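Local atomic coordinates of DNA repair protein RAD7 (Saccharomyces cerevisiae, PDB entry 5ZB2), a protein that promotes global genome nucleotide excision repair as part of the GGR complex with Rad16 and Abf1, and binds Elc1 in a ubiquitin ligase assembly. Residues A[220-224]-A[225-229]; A[232-235]-A[236-240]; A[252-255]-A[256-260]; A[277-281]-A[282-286]. All blocks are in the same frame, centred on the assembly; numbering follows the deposited sequence.

Interaction 1 (A[220-224]-A[225-229])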
loop_
_atom_site.group_PDB
_atom_site.type_symbol
_atom_site.label_atom_id
_atom_site.label_comp_id
_atom_site.label_asym_id
_atom_site.label_seq_id
_atom_site.Cartn_x
_atom_site.Cartn_y
_atom_site.Cartn_z
ATOM N N GLU A 220 -31.379 -25.581 -14.790
ATOM C CA GLU A 220 -31.181 -26.929 -15.309
ATOM C C GLU A 220 -29.725 -27.377 -15.241
ATOM O O GLU A 220 -29.458 -28.571 -15.404
ATOM C CB GLU A 220 -31.692 -27.034 -16.753
ATOM C CG GLU A 220 -30.927 -26.218 -17.793
ATOM C CD GLU A 220 -31.302 -24.746 -17.793
ATOM O OE1 GLU A 220 -32.109 -24.332 -16.934
ATOM O OE2 GLU A 220 -30.788 -24.005 -18.658
ATOM N N ASP A 221 -28.784 -26.460 -14.998
ATOM C CA ASP A 221 -27.379 -26.825 -14.854
ATOM C C ASP A 221 -27.079 -27.529 -13.534
ATOM O O ASP A 221 -25.982 -28.078 -13.381
ATOM C CB ASP A 221 -26.499 -25.576 -14.983
ATOM C CG ASP A 221 -26.538 -24.972 -16.380
ATOM O OD1 ASP A 221 -26.860 -25.700 -17.343
ATOM O OD2 ASP A 221 -26.240 -23.768 -16.515
ATOM N N VAL A 222 -28.008 -27.519 -12.586
ATOM C CA VAL A 222 -27.891 -28.282 -11.342
ATOM C C VAL A 222 -29.063 -29.256 -11.329
ATOM O O VAL A 222 -30.125 -28.963 -10.775
ATOM C CB VAL A 222 -27.896 -27.382 -10.103
ATOM C CG1 VAL A 222 -27.878 -28.220 -8.821
ATOM C CG2 VAL A 222 -26.716 -26.416 -10.134
ATOM N N ASN A 223 -28.887 -30.424 -11.946
ATOM C CA ASN A 223 -29.971 -31.377 -12.125
ATOM C C ASN A 223 -29.761 -32.601 -11.241
ATOM O O ASN A 223 -28.709 -32.780 -10.621
ATOM C CB ASN A 223 -30.097 -31.789 -13.599
ATOM C CG ASN A 223 -28.810 -32.355 -14.166
ATOM O OD1 ASN A 223 -28.027 -32.991 -13.462
ATOM N ND2 ASN A 223 -28.588 -32.128 -15.451
ATOM N N ASP A 224 -30.797 -33.444 -11.189
ATOM C CA ASP A 224 -30.763 -34.635 -10.348
ATOM C C ASP A 224 -29.524 -35.471 -10.624
ATOM O O ASP A 224 -28.834 -35.909 -9.696
ATOM C CB ASP A 224 -32.024 -35.472 -10.574
ATOM C CG ASP A 224 -33.281 -34.761 -10.138
ATOM O OD1 ASP A 224 -33.286 -34.183 -9.031
ATOM O OD2 ASP A 224 -34.268 -34.782 -10.902
ATOM N N GLU A 225 -29.227 -35.703 -11.906
ATOM C CA GLU A 225 -28.121 -36.584 -12.268
ATOM C C GLU A 225 -26.807 -36.111 -11.655
ATOM O O GLU A 225 -26.023 -36.923 -11.148
ATOM C CB GLU A 225 -28.003 -36.670 -13.790
ATOM C CG GLU A 225 -27.122 -37.808 -14.283
ATOM C CD GLU A 225 -27.043 -37.881 -15.798
ATOM O OE1 GLU A 225 -25.930 -38.090 -16.325
ATOM O OE2 GLU A 225 -28.092 -37.728 -16.461
ATOM N N ILE A 226 -26.550 -34.802 -11.691
ATOM C CA ILE A 226 -25.292 -34.278 -11.162
ATOM C C ILE A 226 -25.230 -34.455 -9.649
ATOM O O ILE A 226 -24.193 -34.844 -9.100
ATOM C CB ILE A 226 -25.120 -32.802 -11.569
ATOM C CG1 ILE A 226 -24.929 -32.699 -13.087
ATOM C CG2 ILE A 226 -23.938 -32.168 -10.834
ATOM C CD1 ILE A 226 -24.950 -31.287 -13.627
ATOM N N ILE A 227 -26.329 -34.165 -8.950
ATOM C CA ILE A 227 -26.312 -34.244 -7.493
ATOM C C ILE A 227 -26.230 -35.692 -7.029
ATOM O O ILE A 227 -25.601 -35.985 -6.004
ATOM C CB ILE A 227 -27.549 -33.538 -6.908
ATOM C CG1 ILE A 227 -27.552 -32.056 -7.302
ATOM C CG2 ILE A 227 -27.606 -33.708 -5.387
ATOM C CD1 ILE A 227 -26.309 -31.276 -6.875
ATOM N N ILE A 228 -26.859 -36.616 -7.758
ATOM C CA ILE A 228 -26.762 -38.030 -7.404
ATOM C C ILE A 228 -25.320 -38.502 -7.530
ATOM O O ILE A 228 -24.763 -39.102 -6.604
ATOM C CB ILE A 228 -27.713 -38.870 -8.272
ATOM C CG1 ILE A 228 -29.163 -38.535 -7.920
ATOM C CG2 ILE A 228 -27.449 -40.371 -8.080
ATOM C CD1 ILE A 228 -30.172 -39.044 -8.926
ATOM N N ASN A 229 -24.693 -38.234 -8.677
ATOM C CA ASN A 229 -23.300 -38.631 -8.867
ATOM C C ASN A 229 -22.404 -38.008 -7.806
ATOM O O ASN A 229 -21.490 -38.661 -7.290
ATOM C CB ASN A 229 -22.832 -38.242 -10.269
ATOM C CG ASN A 229 -23.517 -39.054 -11.353
ATOM O OD1 ASN A 229 -24.130 -40.082 -11.071
ATOM N ND2 ASN A 229 -23.414 -38.601 -12.596
#

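Interaction 2 (A[232-235]-A[236-240])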
loop_
_atom_site.group_PDB
_atom_site.type_symbol
_atom_site.label_atom_id
_atom_site.label_comp_id
_atom_site.label_asym_id
_atom_site.label_seq_id
_atom_site.Cartn_x
_atom_site.Cartn_y
_atom_site.Cartn_z
ATOM N N GLY A 232 -22.884 -39.852 -4.583
ATOM C CA GLY A 232 -22.182 -41.120 -4.649
ATOM C C GLY A 232 -20.717 -41.009 -4.290
ATOM O O GLY A 232 -20.079 -42.023 -3.994
ATOM N N GLN A 233 -20.168 -39.794 -4.309
ATOM C CA GLN A 233 -18.774 -39.542 -3.974
ATOM C C GLN A 233 -18.593 -39.085 -2.529
ATOM O O GLN A 233 -17.750 -39.630 -1.809
ATOM C CB GLN A 233 -18.204 -38.489 -4.933
ATOM C CG GLN A 233 -16.727 -38.193 -4.750
ATOM C CD GLN A 233 -15.845 -39.359 -5.146
ATOM O OE1 GLN A 233 -15.246 -40.021 -4.295
ATOM N NE2 GLN A 233 -15.758 -39.615 -6.446
ATOM N N ILE A 234 -19.380 -38.107 -2.082
ATOM C CA ILE A 234 -19.139 -37.440 -0.804
ATOM C C ILE A 234 -20.149 -37.813 0.269
ATOM O O ILE A 234 -19.944 -37.443 1.436
ATOM C CB ILE A 234 -19.106 -35.903 -0.970
ATOM C CG1 ILE A 234 -20.490 -35.367 -1.356
ATOM C CG2 ILE A 234 -18.070 -35.507 -2.018
ATOM C CD1 ILE A 234 -20.587 -33.845 -1.373
ATOM N N GLY A 235 -21.227 -38.520 -0.074
ATOM C CA GLY A 235 -22.300 -38.740 0.885
ATOM C C GLY A 235 -21.834 -39.341 2.198
ATOM O O GLY A 235 -22.425 -39.082 3.252
ATOM N N ARG A 236 -20.761 -40.132 2.160
ATOM C CA ARG A 236 -20.343 -40.883 3.341
ATOM C C ARG A 236 -19.898 -39.959 4.472
ATOM O O ARG A 236 -20.224 -40.203 5.640
ATOM C CB ARG A 236 -19.223 -41.848 2.953
ATOM C CG ARG A 236 -18.604 -42.625 4.107
ATOM C CD ARG A 236 -17.551 -43.598 3.594
ATOM N NE ARG A 236 -16.676 -42.976 2.599
ATOM C CZ ARG A 236 -15.532 -42.352 2.875
ATOM N NH1 ARG A 236 -15.091 -42.262 4.123
ATOM N NH2 ARG A 236 -14.823 -41.818 1.892
ATOM N N THR A 237 -19.155 -38.896 4.153
ATOM C CA THR A 237 -18.586 -38.009 5.164
ATOM C C THR A 237 -19.253 -36.637 5.192
ATOM O O THR A 237 -18.739 -35.719 5.841
ATOM C CB THR A 237 -17.081 -37.844 4.933
ATOM O OG1 THR A 237 -16.846 -37.453 3.576
ATOM C CG2 THR A 237 -16.344 -39.147 5.212
ATOM N N LEU A 238 -20.389 -36.481 4.523
ATOM C CA LEU A 238 -21.016 -35.174 4.380
ATOM C C LEU A 238 -21.598 -34.709 5.711
ATOM O O LEU A 238 -22.449 -35.389 6.295
ATOM C CB LEU A 238 -22.102 -35.250 3.311
ATOM C CG LEU A 238 -22.648 -33.949 2.735
ATOM C CD1 LEU A 238 -21.533 -33.067 2.189
ATOM C CD2 LEU A 238 -23.648 -34.277 1.637
ATOM N N ARG A 239 -21.145 -33.545 6.188
ATOM C CA ARG A 239 -21.696 -32.932 7.391
ATOM C C ARG A 239 -22.510 -31.675 7.113
ATOM O O ARG A 239 -23.259 -31.235 7.993
ATOM C CB ARG A 239 -20.571 -32.591 8.381
ATOM C CG ARG A 239 -19.678 -33.776 8.741
ATOM C CD ARG A 239 -18.819 -33.485 9.968
ATOM N NE ARG A 239 -18.003 -32.281 9.810
ATOM C CZ ARG A 239 -16.724 -32.263 9.442
ATOM N NH1 ARG A 239 -16.073 -33.390 9.186
ATOM N NH2 ARG A 239 -16.086 -31.104 9.333
ATOM N N LYS A 240 -22.392 -31.088 5.923
ATOM C CA LYS A 240 -23.127 -29.876 5.574
ATOM C C LYS A 240 -23.556 -29.967 4.119
ATOM O O LYS A 240 -22.705 -30.017 3.225
ATOM C CB LYS A 240 -22.264 -28.629 5.803
ATOM C CG LYS A 240 -22.916 -27.313 5.390
ATOM C CD LYS A 240 -21.999 -26.133 5.687
ATOM C CE LYS A 240 -22.697 -24.801 5.486
ATOM N NZ LYS A 240 -21.824 -23.659 5.878
HETATM O O HOH W 1 -15.856 -42.245 -1.169
HETATM O O HOH W 2 -23.729 -37.788 5.518
#

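Interaction 3 (A[252-255]-A[256-260])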
loop_
_atom_site.group_PDB
_atom_site.type_symbol
_atom_site.label_atom_id
_atom_site.label_comp_id
_atom_site.label_asym_id
_atom_site.label_seq_id
_atom_site.Cartn_x
_atom_site.Cartn_y
_atom_site.Cartn_z
ATOM N N SER A 252 -36.254 -37.563 -7.415
ATOM C CA SER A 252 -35.203 -38.458 -7.889
ATOM C C SER A 252 -33.912 -38.241 -7.111
ATOM O O SER A 252 -33.243 -39.199 -6.706
ATOM C CB SER A 252 -34.974 -38.246 -9.385
ATOM O OG SER A 252 -33.858 -38.992 -9.826
ATOM N N MET A 253 -33.544 -36.977 -6.895
ATOM C CA MET A 253 -32.371 -36.679 -6.078
ATOM C C MET A 253 -32.534 -37.242 -4.673
ATOM O O MET A 253 -31.562 -37.704 -4.063
ATOM C CB MET A 253 -32.138 -35.167 -6.026
ATOM C CG MET A 253 -30.872 -34.751 -5.303
ATOM S SD MET A 253 -31.068 -34.542 -3.519
ATOM C CE MET A 253 -31.984 -33.001 -3.453
ATOM N N ILE A 254 -33.762 -37.222 -4.151
ATOM C CA ILE A 254 -34.008 -37.700 -2.794
ATOM C C ILE A 254 -33.945 -39.222 -2.751
ATOM O O ILE A 254 -33.330 -39.808 -1.852
ATOM C CB ILE A 254 -35.368 -37.192 -2.282
ATOM C CG1 ILE A 254 -35.458 -35.661 -2.361
ATOM C CG2 ILE A 254 -35.622 -37.692 -0.857
ATOM C CD1 ILE A 254 -34.485 -34.924 -1.466
ATOM N N ILE A 255 -34.592 -39.881 -3.710
ATOM C CA ILE A 255 -34.698 -41.336 -3.688
ATOM C C ILE A 255 -33.395 -41.977 -4.145
ATOM O O ILE A 255 -32.883 -42.902 -3.504
ATOM C CB ILE A 255 -35.886 -41.790 -4.557
ATOM C CG1 ILE A 255 -37.189 -41.141 -4.072
ATOM C CG2 ILE A 255 -36.010 -43.314 -4.558
ATOM C CD1 ILE A 255 -37.530 -41.418 -2.621
ATOM N N ASN A 256 -32.840 -41.503 -5.257
ATOM C CA ASN A 256 -31.674 -42.129 -5.864
ATOM C C ASN A 256 -30.353 -41.529 -5.403
ATOM O O ASN A 256 -29.299 -42.105 -5.699
ATOM C CB ASN A 256 -31.771 -42.030 -7.389
ATOM C CG ASN A 256 -33.071 -42.604 -7.923
ATOM O OD1 ASN A 256 -33.849 -41.912 -8.582
ATOM N ND2 ASN A 256 -33.314 -43.875 -7.635
ATOM N N GLY A 257 -30.379 -40.403 -4.691
ATOM C CA GLY A 257 -29.162 -39.762 -4.225
ATOM C C GLY A 257 -28.988 -39.788 -2.720
ATOM O O GLY A 257 -28.128 -40.506 -2.200
ATOM N N LEU A 258 -29.804 -39.011 -2.003
ATOM C CA LEU A 258 -29.667 -38.927 -0.552
ATOM C C LEU A 258 -29.874 -40.284 0.109
ATOM O O LEU A 258 -29.048 -40.726 0.915
ATOM C CB LEU A 258 -30.656 -37.908 0.017
ATOM C CG LEU A 258 -30.359 -36.429 -0.218
ATOM C CD1 LEU A 258 -31.473 -35.588 0.387
ATOM C CD2 LEU A 258 -29.010 -36.033 0.366
ATOM N N THR A 259 -30.981 -40.956 -0.202
ATOM C CA THR A 259 -31.275 -42.213 0.476
ATOM C C THR A 259 -30.255 -43.289 0.126
ATOM O O THR A 259 -29.952 -44.148 0.960
ATOM C CB THR A 259 -32.682 -42.686 0.122
ATOM O OG1 THR A 259 -33.626 -41.644 0.403
ATOM C CG2 THR A 259 -33.043 -43.923 0.937
ATOM N N ALA A 260 -29.715 -43.253 -1.092
ATOM C CA ALA A 260 -28.759 -44.269 -1.512
ATOM C C ALA A 260 -27.427 -44.121 -0.788
ATOM O O ALA A 260 -26.834 -45.120 -0.367
ATOM C CB ALA A 260 -28.546 -44.192 -3.023
#

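Interaction 4 (A[277-281]-A[282-286])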
loop_
_atom_site.group_PDB
_atom_site.type_symbol
_atom_site.label_atom_id
_atom_site.label_comp_id
_atom_site.label_asym_id
_atom_site.label_seq_id
_atom_site.Cartn_x
_atom_site.Cartn_y
_atom_site.Cartn_z
ATOM N N ASP A 277 -39.541 -26.584 -5.024
ATOM C CA ASP A 277 -40.984 -26.774 -5.107
ATOM C C ASP A 277 -41.391 -28.087 -5.770
ATOM O O ASP A 277 -42.593 -28.346 -5.895
ATOM C CB ASP A 277 -41.622 -25.607 -5.868
ATOM C CG ASP A 277 -41.340 -25.656 -7.356
ATOM O OD1 ASP A 277 -40.218 -26.045 -7.740
ATOM O OD2 ASP A 277 -42.245 -25.315 -8.145
ATOM N N GLN A 278 -40.441 -28.917 -6.208
ATOM C CA GLN A 278 -40.773 -30.215 -6.788
ATOM C C GLN A 278 -40.548 -31.378 -5.828
ATOM O O GLN A 278 -41.040 -32.478 -6.093
ATOM C CB GLN A 278 -39.967 -30.447 -8.072
ATOM C CG GLN A 278 -40.392 -29.544 -9.226
ATOM C CD GLN A 278 -39.811 -29.975 -10.558
ATOM O OE1 GLN A 278 -40.373 -30.827 -11.247
ATOM N NE2 GLN A 278 -38.683 -29.383 -10.932
ATOM N N ILE A 279 -39.839 -31.158 -4.719
ATOM C CA ILE A 279 -39.633 -32.204 -3.727
ATOM C C ILE A 279 -40.910 -32.397 -2.919
ATOM O O ILE A 279 -41.497 -31.430 -2.412
ATOM C CB ILE A 279 -38.440 -31.850 -2.827
ATOM C CG1 ILE A 279 -37.164 -31.791 -3.678
ATOM C CG2 ILE A 279 -38.311 -32.855 -1.685
ATOM C CD1 ILE A 279 -35.890 -31.503 -2.900
ATOM N N THR A 280 -41.338 -33.650 -2.780
ATOM C CA THR A 280 -42.607 -33.974 -2.144
ATOM C C THR A 280 -42.415 -34.349 -0.679
ATOM O O THR A 280 -41.320 -34.692 -0.229
ATOM C CB THR A 280 -43.305 -35.129 -2.870
ATOM O OG1 THR A 280 -42.561 -36.337 -2.665
ATOM C CG2 THR A 280 -43.415 -34.842 -4.362
ATOM N N THR A 281 -43.522 -34.286 0.063
ATOM C CA THR A 281 -43.529 -34.752 1.445
ATOM C C THR A 281 -43.152 -36.226 1.526
ATOM O O THR A 281 -42.465 -36.651 2.462
ATOM C CB THR A 281 -44.915 -34.529 2.050
ATOM O OG1 THR A 281 -45.294 -33.159 1.870
ATOM C CG2 THR A 281 -44.927 -34.878 3.533
ATOM N N ASP A 282 -43.596 -37.018 0.550
ATOM C CA ASP A 282 -43.378 -38.459 0.589
ATOM C C ASP A 282 -41.895 -38.801 0.529
ATOM O O ASP A 282 -41.403 -39.613 1.322
ATOM C CB ASP A 282 -44.134 -39.116 -0.566
ATOM C CG ASP A 282 -45.631 -38.881 -0.490
ATOM O OD1 ASP A 282 -46.179 -38.918 0.632
ATOM O OD2 ASP A 282 -46.257 -38.652 -1.547
ATOM N N SER A 283 -41.163 -38.198 -0.411
ATOM C CA SER A 283 -39.759 -38.560 -0.581
ATOM C C SER A 283 -38.951 -38.250 0.676
ATOM O O SER A 283 -38.120 -39.061 1.099
ATOM C CB SER A 283 -39.167 -37.843 -1.794
ATOM O OG SER A 283 -39.030 -36.451 -1.564
ATOM N N LEU A 284 -39.192 -37.092 1.297
ATOM C CA LEU A 284 -38.417 -36.719 2.477
ATOM C C LEU A 284 -38.801 -37.567 3.682
ATOM O O LEU A 284 -37.937 -37.928 4.492
ATOM C CB LEU A 284 -38.595 -35.233 2.788
ATOM C CG LEU A 284 -37.915 -34.252 1.821
ATOM C CD1 LEU A 284 -38.079 -32.831 2.317
ATOM C CD2 LEU A 284 -36.431 -34.555 1.619
ATOM N N SER A 285 -40.086 -37.900 3.824
ATOM C CA SER A 285 -40.483 -38.834 4.871
ATOM C C SER A 285 -39.782 -40.170 4.678
ATOM O O SER A 285 -39.226 -40.740 5.623
ATOM C CB SER A 285 -42.000 -39.024 4.874
ATOM O OG SER A 285 -42.665 -37.832 5.247
ATOM N N TYR A 286 -39.788 -40.672 3.441
ATOM C CA TYR A 286 -39.113 -41.926 3.123
ATOM C C TYR A 286 -37.644 -41.870 3.520
ATOM O O TYR A 286 -37.108 -42.827 4.094
ATOM C CB TYR A 286 -39.279 -42.204 1.627
ATOM C CG TYR A 286 -38.414 -43.288 1.032
ATOM C CD1 TYR A 286 -38.786 -44.625 1.111
ATOM C CD2 TYR A 286 -37.252 -42.970 0.341
ATOM C CE1 TYR A 286 -38.011 -45.616 0.545
ATOM C CE2 TYR A 286 -36.469 -43.956 -0.229
ATOM C CZ TYR A 286 -36.856 -45.276 -0.123
ATOM O OH TYR A 286 -36.083 -46.258 -0.687
#

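Interaction 1 (A[220-224]-A[225-229])
Glu225 opens the second segment by setting its CB 3.7 Å from Asn223 OD1, and beyond that its extended chain leads away from the preceding loop. At Ile226 the backbone N donates the capping bond to the Asn223 side chain, reaching OD1 at 2.9 Å and nearly in line with the amide C=O (170°). Asn223, the residue just before the helix, thereby serves as its N-cap. The cap is reached because Asn223 CG sits between its own backbone N and carbonyl carbon (chi1 56°), which turns OD1 back toward the amide of Ile226. The Ile226 side chain crosses the Asn223 amide at about a right angle: CG1 lies 3.1 Å from Asn223 OD1, and CD1 reaches on to Asp221 O at 3.4 Å. At Ile227 the backbone N donates to Asn223 O (3.2 Å), while Ile227 CD1 meets Val222 CG1 at 3.9 Å, an apolar contact between buried side chains that spans the loop-helix junction. Ile228 N continues the i-to-i+4 pattern with Asp224 O at 2.9 Å. The Asp224 carboxylate is turned elsewhere, to Thr250 OG1 through OD2. The cap thus starts helix 224-234 of the leucine-rich-repeat domain after strand 210-214; Val222 packs on the loop residues Tyr196 and Cys246, and on helix 251-261 Ile227 packs against Met253 and Ile228 against Asn256.

Interaction 2 (A[232-235]-A[236-240])
The Arg236 guanidinium meets a water in its own plane, at the edge, where NH2 donates to water 1 at 3.3 Å. The same water donates to Gln233 O, so it bridges the arginine to the carbonyl of Gln233. The aliphatic part of Arg236 runs out with CG anti to the backbone N (chi1 175°) and bends at chi3 (45°), and the guanidinium reaches the 232-235 segment only through the water; NH2 also has a long, weak ion pair with Asp206. Round the turn itself, Thr237 N donates to Ile234 O at 3.2 Å, a bent bond whose donor stands 42° out of the carbonyl plane. The Thr237 hydroxyl has its partner elsewhere, bonding to Phe208 O. A second water donates to Gly235 O at 2.9 Å and to Leu238 O at 2.8 Å, tying the two carbonyls together. On the buried side, Ile234 CD1 touches Leu238 CD1 at 3.8 Å, the two side chains meeting at an oblique angle, and Leu238 CB rests 3.6 Å from Ile234 O. This turn carries the chain from helix 224-234 into strand 240-244 of the leucine-rich-repeat solenoid: Ile234 packs on Phe208 and on Leu211 of strand 210-214, Leu238 on Leu268, and the backbone of Lys240 pairs with His209 and Leu211.

Interaction 3 (A[252-255]-A[256-260])
Helix 251-261 widens into a pi-type turn at 253-258, and this local contact is made largely within it. Before the widening the pattern is regular, with Asn256 N donating to Ser252 O at 2.8 Å. One residue on, the carbonyl of Met253 is met by two amides: Leu258 N gives the stronger, nearly straight i-to-i+5 bond (3.0 Å), whereas that from Gly257 N is weak. Thr259 N makes the second i-to-i+5 bond, to Ile254 O at 3.1 Å, and Thr259 OG1 adds another to the same oxygen at 2.9 Å, from the opposite face of the carbonyl plane. The hydroxyl reaches back to this oxygen because it lies anti to Thr259's carbonyl carbon (chi1 -54°). On the buried face, Ile254 and Leu258 lie side by side and point the same way, their CD1 atoms 3.6 Å apart. Met253, bent at chi2 and chi3, brings SD to 3.9 Å from Leu258 CG, so Leu258 meets both Met253 and Ile254. Within the leucine-rich-repeat array, helix 251-261 links strands 240-244 and 270-272; Leu258 packs on Leu231 of helix 224-234, while Ile255 and Thr259 pack against Tyr286 of helix 281-290.

Interaction 4 (A[277-281]-A[282-286])
Thr280 and Ser283 meet at the start of helix 281-290 through a side-chain capping bond: Ser283 N donates to Thr280 OG1 at 3.2 Å with an N-H...O angle of 166°. Thr280 is therefore the N-cap, its OG1 held between its backbone N and carbonyl carbon (chi1 69°), where it faces the first turn. Asp251 bonds both hydroxyls, Thr280 OG1 through OD2 and Ser283 OG through OD1. At the next residue, Thr281 O is gripped twice by Ser285, by N at 3.0 Å and by OG at 3.0 Å. The two donors approach from opposite faces of the carbonyl plane, the hydroxyl standing 38° out of it. Apolar packing completes the contact: Ile279 CG2 lies 3.8 Å from Leu284 CG, the two side chains crossing at about a right angle. Leu284 packs in turn on Ile254 of helix 251-261, and Ser285 touches helix 309-320. In this leucine-rich-repeat domain the chemistry combines a capped helix start with an adjoining acid: the carboxylate of Asp251 joins the cap to the preceding helix, 251-261, and its negative charge close to the helix N terminus would probably be favourable there.

Following the chain, the four contacts come in series, with neither nesting nor crossing, and each joins adjacent stretches. Interaction 1 turns the loop after strand 210-214 into helix 224-234; interaction 2, whose centre is about 15 Å from that of interaction 1, closes the other end of that helix and leads into strand 240-244. Interaction 3 lies within the next helix, 251-261, and interaction 4 starts the one after it, 281-290, following strand 270-272. Side packing ties the series together: interaction 3 touches interaction 1 through Asp224 OD1 and Met253 CB (3.4 Å), and interaction 4 through Ile254 CG2 and Ser283 O (3.5 Å). The three successive helices thereby pack side by side along the leucine-rich-repeat solenoid.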